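Local coordinates for tailspike protein (Acinetobacter phage vB_ApiP_P1, PDB 6E1R) that probably recognises and hydrolyses capsular polysaccharide of the Acinetobacter host, this fragment being the trimeric spike without its N-terminal, presumably virion-binding, part, at the interface of chains A and B. Residues are numbered along the deposited sequence; one frame, centred on the assembly and turned at random. Chains: chain A/B, Tailspike protein.

Contact 1: the interface of chains A and B. Residues chain A 477-478; chain B 459, 462-463.
A flat group of chain A, the backbone carbonyl of A:Ala478, has the methyl of B:Ala462 over one face, with CB 3.7 Å from A:Ala478 O. B:Ile459 comes to the same side but nearer the oxygen end: its CD1 is 3.6 Å from A:Ala478 O, while its second branch, CG2, stands 3.8 Å from that oxygen. Three methyl groups of chain B thus gather round one main-chain oxygen of chain A, in van der Waals contact. B:Ile459 reaches it because CG1 is anti to its own carbonyl carbon (chi1 -48°) and the chain then runs straight on (chi2 171°), pushing CD1 toward chain A. There CD1 also meets the methyl of A:Thr477, the two side chains running at a slant to each other. The threonine presents CG2 and turns its hydroxyl OG1 away from the isoleucine. Both partners lie in loops of the strand-rich C-terminal domain: B:Ile459, B:Ala462 and B:Ser463 between strands 448-455 and 465-474, A:Thr477 and A:Ala478 between strands 465-474 and 484-494. The patch is small and looks like shape fitting between trimer subunits. At its other end A:Ala478 CB rests 4.1 Å from B:Ser463 O.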
loop_
_atom_site.group_PDB
_atom_site.type_symbol
_atom_site.label_atom_id
_atom_site.label_comp_id
_atom_site.label_asym_id
_atom_site.label_seq_id
_atom_site.Cartn_x
_atom_site.Cartn_y
_atom_site.Cartn_z
ATOM N N THR A 477 -3.181 -35.556 -32.235
ATOM C CA THR A 477 -2.043 -34.828 -31.691
ATOM C C THR A 477 -0.755 -35.428 -32.231
ATOM O O THR A 477 -0.597 -36.654 -32.251
ATOM C CB THR A 477 -2.046 -34.864 -30.158
ATOM O OG1 THR A 477 -3.214 -34.194 -29.665
ATOM C CG2 THR A 477 -0.804 -34.184 -29.600
ATOM N N ALA A 478 0.155 -34.565 -32.676
ATOM C CA ALA A 478 1.402 -35.025 -33.267
ATOM C C ALA A 478 2.279 -35.710 -32.225
ATOM O O ALA A 478 2.299 -35.339 -31.048
ATOM C CB ALA A 478 2.157 -33.855 -33.898
ATOM N N ILE B 459 5.609 -30.074 -28.233
ATOM C CA ILE B 459 5.573 -31.508 -27.968
ATOM C C ILE B 459 6.970 -32.063 -28.206
ATOM O O ILE B 459 7.527 -31.917 -29.301
ATOM C CB ILE B 459 4.540 -32.222 -28.851
ATOM C CG1 ILE B 459 3.206 -31.471 -28.828
ATOM C CG2 ILE B 459 4.353 -33.658 -28.392
ATOM C CD1 ILE B 459 2.201 -31.984 -29.837
ATOM N N ALA B 462 8.121 -34.784 -31.179
ATOM C CA ALA B 462 7.046 -34.995 -32.131
ATOM C C ALA B 462 7.454 -34.513 -33.520
ATOM O O ALA B 462 8.458 -33.819 -33.702
ATOM C CB ALA B 462 5.778 -34.277 -31.676
ATOM N N SER B 463 6.651 -34.892 -34.510
ATOM C CA SER B 463 6.880 -34.454 -35.879
ATOM C C SER B 463 6.649 -32.952 -35.978
ATOM O O SER B 463 5.544 -32.467 -35.710
ATOM C CB SER B 463 5.958 -35.208 -36.834
ATOM O OG SER B 463 6.182 -36.606 -36.762
#

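Contact 2: the interface of chains A and B. Residues chain A 364, 392, 407-408; chain B 328, 330, 355.
This is an aromatic, mostly apolar patch of the subunit interface in the tailspike homotrimer, and it helps to lock neighbouring chains together by interleaved rings. B:Phe328 is its centre. The rim of the A:Tyr364 ring points at one face of the phenyl group, the planes being 85° apart, while CD2 of B:Tyr355 from its own chain backs the opposite face, offset toward the rim. With both faces held, the outer edge of the phenyl group drives into A:His392: its CZ sits over the centre of the imidazole face, 3.4 Å from A:His392 CG, and the planes meet at 57°. The phenylalanine is placed for this by a chi1 of 62°, which sets CG between backbone N and carbonyl carbon. A methyl of A:Thr408 lies in the imidazole plane at its edge. A:Leu407 and B:Tyr355 run antiparallel alongside each other, with A:Leu407 CD1 3.6 Å from B:Tyr355 CE1. The same leucine methyl also touches B:Pro330 CB at 3.8 Å. A polar link is slight: B:Phe328 N gives a weak hydrogen bond of 3.5 Å to the phenol oxygen A:Tyr364 OH. Above the plane of the tyrosine ring and off its rim, B:Pro330 CD packs 3.6 Å from A:Tyr364 CD2.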
loop_
_atom_site.group_PDB
_atom_site.type_symbol
_atom_site.label_atom_id
_atom_site.label_comp_id
_atom_site.label_asym_id
_atom_site.label_seq_id
_atom_site.Cartn_x
_atom_site.Cartn_y
_atom_site.Cartn_z
ATOM N N TYR A 364 8.691 -13.480 -0.716
ATOM C CA TYR A 364 9.975 -14.100 -0.416
ATOM C C TYR A 364 9.790 -15.152 0.666
ATOM O O TYR A 364 9.224 -14.859 1.723
ATOM C CB TYR A 364 10.985 -13.037 0.037
ATOM C CG TYR A 364 12.391 -13.543 0.272
ATOM C CD1 TYR A 364 12.767 -14.070 1.500
ATOM C CD2 TYR A 364 13.351 -13.469 -0.729
ATOM C CE1 TYR A 364 14.054 -14.526 1.721
ATOM C CE2 TYR A 364 14.640 -13.922 -0.518
ATOM C CZ TYR A 364 14.987 -14.447 0.708
ATOM O OH TYR A 364 16.270 -14.897 0.922
ATOM N N HIS A 392 10.481 -14.847 -4.999
ATOM C CA HIS A 392 11.503 -15.854 -4.744
ATOM C C HIS A 392 10.915 -16.921 -3.834
ATOM O O HIS A 392 10.555 -16.634 -2.687
ATOM C CB HIS A 392 12.756 -15.250 -4.110
ATOM C CG HIS A 392 13.781 -16.274 -3.730
ATOM N ND1 HIS A 392 14.389 -17.096 -4.654
ATOM C CD2 HIS A 392 14.293 -16.620 -2.525
ATOM C CE1 HIS A 392 15.237 -17.899 -4.036
ATOM N NE2 HIS A 392 15.199 -17.630 -2.744
ATOM N N LEU A 407 11.844 -15.887 -9.572
ATOM C CA LEU A 407 13.168 -15.381 -9.920
ATOM C C LEU A 407 14.118 -16.515 -10.292
ATOM O O LEU A 407 14.959 -16.360 -11.185
ATOM C CB LEU A 407 13.736 -14.563 -8.761
ATOM C CG LEU A 407 13.086 -13.200 -8.513
ATOM C CD1 LEU A 407 13.745 -12.495 -7.337
ATOM C CD2 LEU A 407 13.153 -12.339 -9.764
ATOM N N THR A 408 13.995 -17.663 -9.627
ATOM C CA THR A 408 14.806 -18.828 -9.955
ATOM C C THR A 408 14.165 -19.727 -11.005
ATOM O O THR A 408 14.802 -20.690 -11.445
ATOM C CB THR A 408 15.097 -19.648 -8.693
ATOM O OG1 THR A 408 13.865 -20.036 -8.073
ATOM C CG2 THR A 408 15.927 -18.837 -7.710
ATOM N N PHE B 328 18.661 -12.558 0.007
ATOM C CA PHE B 328 18.677 -11.355 -0.812
ATOM C C PHE B 328 17.304 -10.700 -0.794
ATOM O O PHE B 328 16.305 -11.312 -0.409
ATOM C CB PHE B 328 19.106 -11.669 -2.251
ATOM C CG PHE B 328 18.178 -12.607 -2.973
ATOM C CD1 PHE B 328 18.340 -13.980 -2.866
ATOM C CD2 PHE B 328 17.156 -12.119 -3.773
ATOM C CE1 PHE B 328 17.492 -14.848 -3.529
ATOM C CE2 PHE B 328 16.306 -12.983 -4.440
ATOM C CZ PHE B 328 16.475 -14.349 -4.318
ATOM N N PRO B 330 14.336 -9.603 -2.981
ATOM C CA PRO B 330 13.848 -9.943 -4.323
ATOM C C PRO B 330 13.364 -8.719 -5.082
ATOM O O PRO B 330 13.495 -8.647 -6.308
ATOM C CB PRO B 330 12.701 -10.918 -4.040
ATOM C CG PRO B 330 12.196 -10.506 -2.704
ATOM C CD PRO B 330 13.404 -10.040 -1.928
ATOM N N TYR B 355 20.005 -9.437 -8.389
ATOM C CA TYR B 355 19.054 -9.052 -7.359
ATOM C C TYR B 355 19.571 -7.860 -6.563
ATOM O O TYR B 355 20.780 -7.731 -6.345
ATOM C CB TYR B 355 18.773 -10.222 -6.406
ATOM C CG TYR B 355 18.488 -11.519 -7.124
ATOM C CD1 TYR B 355 17.369 -11.653 -7.936
ATOM C CD2 TYR B 355 19.336 -12.611 -6.992
ATOM C CE1 TYR B 355 17.103 -12.836 -8.599
ATOM C CE2 TYR B 355 19.078 -13.799 -7.651
ATOM C CZ TYR B 355 17.960 -13.906 -8.451
ATOM O OH TYR B 355 17.698 -15.087 -9.109
#

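Contact 3: the interface of chains A and B. Residues chain A 361-362, 389-390; chain B 331, 333, 359, 386, 418.
Strand ends and tight turns of the parallel beta-helix form this contact, where A:Glu361 meets B:Lys333 and A:Ile389 packs on B:Glu386. The ammonium of B:Lys333 makes a salt bridge and hydrogen bond, NZ to A:Glu361 OE2 at 2.5 Å, on the syn side of the carboxylate and 23° out of its plane. Water 1 joins the same pair, lying 2.9 Å from A:Glu361 OE1 and 2.8 Å from B:Lys333 NZ, so both carboxylate oxygens are tied to the lysine. The fully extended lysine chain meets the glutamate roughly at a right angle. Beside them, A:Ala390 CB lies 3.7 Å from B:Leu331 CB, and A:Gly362 CA packs against B:Leu331 CD2. A:Ile389 splits its branches: CD1 touches CD1 of B:Ile359, whereas CG2, anti to the carbonyl carbon, covers one face of the B:Arg418 guanidinium, off centre. That guanidinium is fixed within its own chain, NH1 and NH2 both gripping B:Glu386 O end-on, the NH1 bond being 2.9 Å. A longer salt bridge joins B:Arg418 NH1 to B:Glu386 OE2 and may steady the carboxylate that leans on A:Ile389. In the fold, A:Gly362 and A:Ala390, both with positive phi, follow strands 357-361 and 387-389 and turn the chain toward strands 364-367 and 392-395, while chain B answers largely with strands 331-335, 357-361 and 417-420.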
loop_
_atom_site.group_PDB
_atom_site.type_symbol
_atom_site.label_atom_id
_atom_site.label_comp_id
_atom_site.label_asym_id
_atom_site.label_seq_id
_atom_site.Cartn_x
_atom_site.Cartn_y
_atom_site.Cartn_z
ATOM N N GLU A 361 3.488 -10.277 -5.502
ATOM C CA GLU A 361 4.374 -9.189 -5.905
ATOM C C GLU A 361 5.540 -9.117 -4.925
ATOM O O GLU A 361 5.392 -8.619 -3.806
ATOM C CB GLU A 361 3.601 -7.877 -5.960
ATOM C CG GLU A 361 4.350 -6.723 -6.589
ATOM C CD GLU A 361 3.542 -5.443 -6.560
ATOM O OE1 GLU A 361 2.648 -5.282 -7.417
ATOM O OE2 GLU A 361 3.786 -4.609 -5.666
ATOM N N GLY A 362 6.697 -9.615 -5.354
ATOM C CA GLY A 362 7.901 -9.517 -4.555
ATOM C C GLY A 362 7.925 -10.365 -3.305
ATOM O O GLY A 362 8.713 -10.085 -2.400
ATOM N N ILE A 389 5.365 -11.432 -10.063
ATOM C CA ILE A 389 6.583 -10.719 -10.428
ATOM C C ILE A 389 7.516 -10.640 -9.227
ATOM O O ILE A 389 7.073 -10.424 -8.094
ATOM C CB ILE A 389 6.274 -9.307 -10.966
ATOM C CG1 ILE A 389 5.293 -8.581 -10.042
ATOM C CG2 ILE A 389 5.740 -9.384 -12.390
ATOM C CD1 ILE A 389 5.004 -7.154 -10.459
ATOM N N ALA A 390 8.814 -10.824 -9.487
ATOM C CA ALA A 390 9.877 -10.622 -8.502
ATOM C C ALA A 390 9.699 -11.494 -7.262
ATOM O O ALA A 390 10.142 -11.136 -6.170
ATOM C CB ALA A 390 9.986 -9.147 -8.104
ATOM N N LEU B 331 12.807 -7.751 -4.361
ATOM C CA LEU B 331 12.172 -6.604 -4.990
ATOM C C LEU B 331 12.312 -5.380 -4.099
ATOM O O LEU B 331 12.112 -5.461 -2.884
ATOM C CB LEU B 331 10.689 -6.876 -5.265
ATOM C CG LEU B 331 9.854 -5.668 -5.693
ATOM C CD1 LEU B 331 10.353 -5.134 -7.023
ATOM C CD2 LEU B 331 8.376 -6.023 -5.765
ATOM N N LYS B 333 10.428 -1.858 -4.284
ATOM C CA LYS B 333 9.341 -1.179 -4.974
ATOM C C LYS B 333 9.241 0.263 -4.503
ATOM O O LYS B 333 9.155 0.527 -3.298
ATOM C CB LYS B 333 8.009 -1.890 -4.744
ATOM C CG LYS B 333 6.864 -1.257 -5.509
ATOM C CD LYS B 333 5.592 -2.061 -5.381
ATOM C CE LYS B 333 4.499 -1.475 -6.255
ATOM N NZ LYS B 333 3.215 -2.217 -6.130
ATOM N N ILE B 359 10.878 -1.887 -9.020
ATOM C CA ILE B 359 9.607 -1.441 -9.581
ATOM C C ILE B 359 9.461 0.042 -9.277
ATOM O O ILE B 359 9.516 0.451 -8.110
ATOM C CB ILE B 359 8.415 -2.229 -9.021
ATOM C CG1 ILE B 359 8.392 -3.651 -9.582
ATOM C CG2 ILE B 359 7.111 -1.519 -9.354
ATOM C CD1 ILE B 359 7.223 -4.475 -9.087
ATOM N N GLU B 386 12.011 -4.742 -12.881
ATOM C CA GLU B 386 10.874 -5.653 -12.931
ATOM C C GLU B 386 9.656 -4.987 -13.555
ATOM O O GLU B 386 8.865 -5.656 -14.232
ATOM C CB GLU B 386 10.545 -6.169 -11.530
ATOM C CG GLU B 386 9.483 -7.263 -11.494
ATOM C CD GLU B 386 9.931 -8.550 -12.167
ATOM O OE1 GLU B 386 11.146 -8.837 -12.163
ATOM O OE2 GLU B 386 9.065 -9.279 -12.697
ATOM N N ARG B 418 8.544 -10.588 -19.816
ATOM C CA ARG B 418 7.257 -11.035 -19.300
ATOM C C ARG B 418 6.838 -12.285 -20.056
ATOM O O ARG B 418 7.017 -12.367 -21.272
ATOM C CB ARG B 418 6.176 -9.956 -19.442
ATOM C CG ARG B 418 6.244 -8.854 -18.404
ATOM C CD ARG B 418 6.003 -9.397 -17.004
ATOM N NE ARG B 418 5.828 -8.320 -16.034
ATOM C CZ ARG B 418 6.830 -7.667 -15.456
ATOM N NH1 ARG B 418 8.084 -7.982 -15.746
ATOM N NH2 ARG B 418 6.577 -6.697 -14.586
HETATM O O HOH W 1 1.291 -2.805 -8.143
#

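Contact 4: the interface of chains A and B. Residues chain A 168, 197; chain B 130, 132, 165.
A charged and aromatic patch of the homotrimer interface, this contact helps to clamp two subunits together through a lysine of chain A lodged among side chains of chain B. A:Lys168, which leaves the backbone with CG anti to its carbonyl carbon (chi1 -55°) and then runs extended, passes over B:Arg130, its CD centred on one face of the guanidinium and 3.4 Å from B:Arg130 CZ. Its ammonium ends in a salt bridge and hydrogen bond, NZ to B:Glu132 OE2 at 3.1 Å, the two side chains coming from opposite directions. The same carboxylate oxygen lies in the guanidinium plane at the edge of B:Arg130, held by a salt bridge and weak hydrogen bonds, with NE 3.3 Å from OE2. Both cations share one oxygen, and the carboxylate probably offsets part of their charge. On the other flank A:Lys168 crosses B:Tyr165 at about a right angle, and NZ stands above the ring plane near the phenol end, 3.3 Å from B:Tyr165 OH. The far edge of that tyrosine is used by A:His197: the phenol rim meets one imidazole face, B:Tyr165 CE2 lying 3.7 Å from A:His197 NE2, and the planes are 85° apart. A:Lys168 and A:His197 both sit in turns with positive phi between strands. The site hides 78 Å² of the lysine against chain B and gives the beta-helical shaft of the spike a polar tie between its chains.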
loop_
_atom_site.group_PDB
_atom_site.type_symbol
_atom_site.label_atom_id
_atom_site.label_comp_id
_atom_site.label_asym_id
_atom_site.label_seq_id
_atom_site.Cartn_x
_atom_site.Cartn_y
_atom_site.Cartn_z
ATOM N N LYS A 168 -5.535 0.323 24.480
ATOM C CA LYS A 168 -4.545 -0.329 25.336
ATOM C C LYS A 168 -5.215 -1.101 26.476
ATOM O O LYS A 168 -5.004 -0.837 27.662
ATOM C CB LYS A 168 -3.541 0.703 25.858
ATOM C CG LYS A 168 -2.877 1.473 24.724
ATOM C CD LYS A 168 -2.035 2.634 25.208
ATOM C CE LYS A 168 -1.387 3.349 24.031
ATOM N NZ LYS A 168 -0.680 4.593 24.441
ATOM N N HIS A 197 -3.592 -0.962 20.233
ATOM C CA HIS A 197 -2.672 -1.762 21.045
ATOM C C HIS A 197 -3.415 -2.657 22.033
ATOM O O HIS A 197 -2.958 -2.889 23.154
ATOM C CB HIS A 197 -1.662 -0.876 21.778
ATOM C CG HIS A 197 -0.662 -0.220 20.877
ATOM N ND1 HIS A 197 -0.995 0.796 20.007
ATOM C CD2 HIS A 197 0.665 -0.434 20.715
ATOM C CE1 HIS A 197 0.084 1.177 19.346
ATOM N NE2 HIS A 197 1.105 0.447 19.758
ATOM N N ARG B 130 5.899 1.019 29.420
ATOM C CA ARG B 130 5.136 2.017 28.681
ATOM C C ARG B 130 5.468 3.375 29.286
ATOM O O ARG B 130 5.080 3.666 30.422
ATOM C CB ARG B 130 3.638 1.728 28.740
ATOM C CG ARG B 130 2.772 2.811 28.117
ATOM C CD ARG B 130 1.297 2.500 28.299
ATOM N NE ARG B 130 0.448 3.634 27.948
ATOM C CZ ARG B 130 -0.848 3.711 28.230
ATOM N NH1 ARG B 130 -1.449 2.715 28.868
ATOM N NH2 ARG B 130 -1.547 4.780 27.873
ATOM N N GLU B 132 5.596 7.628 28.517
ATOM C CA GLU B 132 5.033 8.678 27.684
ATOM C C GLU B 132 5.474 10.044 28.187
ATOM O O GLU B 132 5.966 10.192 29.310
ATOM C CB GLU B 132 3.499 8.596 27.642
ATOM C CG GLU B 132 2.969 7.256 27.151
ATOM C CD GLU B 132 1.456 7.183 27.162
ATOM O OE1 GLU B 132 0.836 7.802 28.051
ATOM O OE2 GLU B 132 0.887 6.504 26.280
ATOM N N TYR B 165 6.578 0.594 24.917
ATOM C CA TYR B 165 5.828 1.649 24.249
ATOM C C TYR B 165 6.485 2.977 24.583
ATOM O O TYR B 165 6.716 3.276 25.759
ATOM C CB TYR B 165 4.356 1.655 24.677
ATOM C CG TYR B 165 3.497 2.636 23.908
ATOM C CD1 TYR B 165 3.386 3.961 24.310
ATOM C CD2 TYR B 165 2.792 2.235 22.779
ATOM C CE1 TYR B 165 2.603 4.859 23.609
ATOM C CE2 TYR B 165 2.005 3.126 22.074
ATOM C CZ TYR B 165 1.914 4.436 22.494
ATOM O OH TYR B 165 1.132 5.327 21.796
#

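Contacts 2 and 3 are neighbours, their C-alpha centres about 9 Å apart, and draw on successive elements of the same stretch of chain: strands 357-361 and 387-389 of contact 3 lead through A:Gly362 and A:Ala390 into strands 364-367 and 392-395 of contact 2. Contact 4 lies about 36 to 37 Å from both and contact 1 about 35 to 36 Å from them. Contacts 1 and 4 are about 68 Å apart, so the chains touch over a long stretch of the spike. Contact 1 belongs to the C-terminal domain. Repeated in all three copies, such spaced patches would hold shaft and end domain together as one trimer.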